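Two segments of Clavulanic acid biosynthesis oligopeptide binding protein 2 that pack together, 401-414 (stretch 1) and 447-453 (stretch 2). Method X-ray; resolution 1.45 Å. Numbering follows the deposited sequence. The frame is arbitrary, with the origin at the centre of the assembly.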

# COMPACT_ATOMS: atom_id res chain seq x y z
N LYS A 401 -8.98 4.96 16.60
CA LYS A 401 -7.60 4.65 17.00
C LYS A 401 -6.66 5.85 16.83
O LYS A 401 -5.73 6.04 17.62
CB LYS A 401 -7.07 3.45 16.23
CG LYS A 401 -6.03 2.62 16.98
CD LYS A 401 -6.66 1.81 18.10
CE LYS A 401 -5.61 1.01 18.87
NZ LYS A 401 -6.10 0.58 20.21
N PHE A 402 -6.92 6.65 15.79
CA PHE A 402 -6.16 7.87 15.54
C PHE A 402 -6.36 8.88 16.66
O PHE A 402 -5.43 9.61 17.01
CB PHE A 402 -6.58 8.49 14.20
CG PHE A 402 -5.91 7.88 13.00
CD1 PHE A 402 -5.44 6.57 13.01
CD2 PHE A 402 -5.78 8.62 11.82
CE1 PHE A 402 -4.84 6.01 11.89
CE2 PHE A 402 -5.19 8.07 10.70
CZ PHE A 402 -4.71 6.77 10.73
N ARG A 403 -7.58 8.92 17.22
CA ARG A 403 -7.90 9.82 18.33
C ARG A 403 -7.15 9.44 19.60
O ARG A 403 -6.63 10.31 20.31
CB ARG A 403 -9.42 9.87 18.58
CG ARG A 403 -9.84 10.72 19.79
CD ARG A 403 -9.36 12.17 19.66
NE ARG A 403 -9.44 12.90 20.93
CZ ARG A 403 -10.36 13.81 21.22
NH1 ARG A 403 -11.30 14.13 20.34
NH2 ARG A 403 -10.33 14.42 22.40
N LEU A 404 -7.07 8.14 19.88
CA LEU A 404 -6.30 7.64 21.02
C LEU A 404 -4.83 8.06 20.91
O LEU A 404 -4.23 8.47 21.90
CB LEU A 404 -6.40 6.12 21.15
CG LEU A 404 -7.77 5.50 21.44
CD1 LEU A 404 -7.66 3.98 21.49
CD2 LEU A 404 -8.38 6.04 22.73
N VAL A 405 -4.28 7.96 19.71
CA VAL A 405 -2.91 8.40 19.44
C VAL A 405 -2.78 9.91 19.66
O VAL A 405 -1.84 10.37 20.32
CB VAL A 405 -2.43 7.96 18.04
CG1 VAL A 405 -1.11 8.65 17.66
CG2 VAL A 405 -2.28 6.45 17.98
N ALA A 406 -3.74 10.68 19.14
CA ALA A 406 -3.75 12.13 19.33
C ALA A 406 -3.73 12.51 20.82
O ALA A 406 -2.97 13.39 21.23
CB ALA A 406 -4.96 12.77 18.64
N ASP A 407 -4.56 11.82 21.61
CA ASP A 407 -4.63 12.04 23.06
C ASP A 407 -3.28 11.77 23.73
O ASP A 407 -2.89 12.49 24.66
CB ASP A 407 -5.71 11.17 23.70
CG ASP A 407 -7.12 11.59 23.31
OD1 ASP A 407 -7.32 12.75 22.87
OD2 ASP A 407 -8.04 10.76 23.44
N ALA A 408 -2.59 10.73 23.27
CA ALA A 408 -1.26 10.41 23.77
C ALA A 408 -0.23 11.48 23.39
O ALA A 408 0.73 11.73 24.14
CB ALA A 408 -0.83 9.03 23.30
N VAL A 409 -0.42 12.11 22.24
CA VAL A 409 0.44 13.24 21.85
C VAL A 409 0.19 14.42 22.78
O VAL A 409 1.12 15.05 23.28
CB VAL A 409 0.26 13.66 20.36
CG1 VAL A 409 1.19 14.83 20.02
CG2 VAL A 409 0.54 12.49 19.42
N VAL A 410 -1.09 14.71 23.03
CA VAL A 410 -1.50 15.78 23.96
C VAL A 410 -0.84 15.57 25.33
O VAL A 410 -0.22 16.48 25.88
CB VAL A 410 -3.04 15.85 24.10
CG1 VAL A 410 -3.45 16.85 25.19
CG2 VAL A 410 -3.69 16.21 22.78
N GLU A 411 -0.98 14.36 25.87
CA GLU A 411 -0.43 14.01 27.17
C GLU A 411 1.10 14.12 27.21
O GLU A 411 1.67 14.65 28.16
CB GLU A 411 -0.89 12.60 27.57
CG GLU A 411 -0.52 12.20 28.99
CD GLU A 411 -1.11 10.85 29.40
OE1 GLU A 411 -2.13 10.42 28.81
OE2 GLU A 411 -0.54 10.22 30.31
N SER A 412 1.75 13.62 26.16
CA SER A 412 3.21 13.67 26.05
C SER A 412 3.72 15.10 26.10
O SER A 412 4.60 15.43 26.88
CB SER A 412 3.69 13.03 24.73
OG SER A 412 3.40 11.65 24.66
N LEU A 413 3.13 15.95 25.25
CA LEU A 413 3.64 17.30 25.04
C LEU A 413 3.28 18.27 26.16
O LEU A 413 3.98 19.26 26.36
CB LEU A 413 3.16 17.83 23.68
CG LEU A 413 3.53 17.01 22.44
CD1 LEU A 413 3.21 17.78 21.17
CD2 LEU A 413 5.00 16.59 22.45
N ALA A 414 2.20 17.98 26.88
CA ALA A 414 1.80 18.81 28.02
C ALA A 414 2.90 18.90 29.08
O ALA A 414 2.99 19.88 29.81
CB ALA A 414 0.51 18.29 28.63
N GLY A 447 -1.27 22.12 13.05
CA GLY A 447 0.18 22.10 13.15
C GLY A 447 0.75 20.70 13.25
O GLY A 447 1.89 20.46 12.85
N LEU A 448 -0.05 19.79 13.81
CA LEU A 448 0.28 18.36 13.84
C LEU A 448 -0.87 17.55 13.26
O LEU A 448 -2.03 17.94 13.38
CB LEU A 448 0.55 17.88 15.28
CG LEU A 448 1.49 18.70 16.17
CD1 LEU A 448 0.67 19.58 17.11
CD2 LEU A 448 2.41 17.81 16.97
N LEU A 449 -0.53 16.42 12.64
CA LEU A 449 -1.52 15.53 12.02
C LEU A 449 -1.15 14.08 12.31
O LEU A 449 0.01 13.69 12.14
CB LEU A 449 -1.57 15.74 10.50
CG LEU A 449 -2.14 17.07 10.00
CD1 LEU A 449 -1.78 17.29 8.53
CD2 LEU A 449 -3.66 17.10 10.20
N VAL A 450 -2.14 13.30 12.73
CA VAL A 450 -1.95 11.86 12.93
C VAL A 450 -2.37 11.12 11.68
O VAL A 450 -3.47 11.34 11.16
CB VAL A 450 -2.79 11.33 14.12
CG1 VAL A 450 -2.60 9.81 14.29
CG2 VAL A 450 -2.42 12.05 15.41
N THR A 451 -1.51 10.24 11.18
CA THR A 451 -1.89 9.42 10.04
C THR A 451 -1.13 8.10 9.98
O THR A 451 -0.24 7.84 10.79
CB THR A 451 -1.77 10.21 8.70
OG1 THR A 451 -2.53 9.54 7.69
CG2 THR A 451 -0.33 10.36 8.25
N ASP A 452 -1.52 7.25 9.03
CA ASP A 452 -0.75 6.07 8.70
C ASP A 452 -0.59 6.01 7.19
O ASP A 452 -1.37 6.63 6.46
CB ASP A 452 -1.38 4.79 9.28
CG ASP A 452 -2.69 4.39 8.61
OD1 ASP A 452 -3.41 5.26 8.08
OD2 ASP A 452 -3.00 3.18 8.64
N TRP A 453 0.42 5.29 6.73
CA TRP A 453 0.80 5.28 5.33
C TRP A 453 1.41 3.94 4.95
O TRP A 453 2.20 3.38 5.70
CB TRP A 453 1.82 6.39 5.06
CG TRP A 453 2.59 6.23 3.78
CD1 TRP A 453 3.89 5.84 3.64
CD2 TRP A 453 2.10 6.46 2.45
NE1 TRP A 453 4.24 5.81 2.32
CE2 TRP A 453 3.16 6.18 1.56
CE3 TRP A 453 0.86 6.87 1.92
CZ2 TRP A 453 3.03 6.30 0.17
CZ3 TRP A 453 0.74 6.99 0.54
CH2 TRP A 453 1.82 6.71 -0.32

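Stretch 1 is a helix whose axis passes within 8.6 Å of the strand in stretch 2, their N-to-C directions diverging by 136°. No hydrogen bond links the two, so the contact rests on packing, with 333 Å² buried over both sides.

F402 opens it. Its CA-to-CB bond points toward the strand, and its CA lies 6.4 Å from V450 CA, the nearest CA pair. V450 CG1 covers one ring face, 4.0 Å from F402 CG, whereas D452 OD1 sits near the ring plane, 3.3 Å from F402 CZ; that edge carries the ring's partly positive hydrogens, a favourable setting for a carboxylate oxygen. F402 CE2 also reaches T451 CA at 3.6 Å, although the CA-to-CB bond of T451 points away from the helix.

The CA-to-CB bond of R403 points away from the strand, and its NE forms a salt bridge with D407 OD1 at 2.9 Å, one turn along, with a nearly straight N-H...O angle of 166°.

V405 CG1 meets V450 CG1 at 3.9 Å, and A406 CB lies 4.2 Å from V450 CG2. V450 thus touches three helix residues: its methyls reach F402, V405 and A406, and its carbonyl O comes closer still to the ring, 3.6 Å from F402 CD2.

Further on, V409 CG1 and L413 CD1 approach the same atom, L448 CD2, at 4.4 and 4.3 Å. Four-residue spacing from V405 through V409 to L413 keeps all three directed toward the strand.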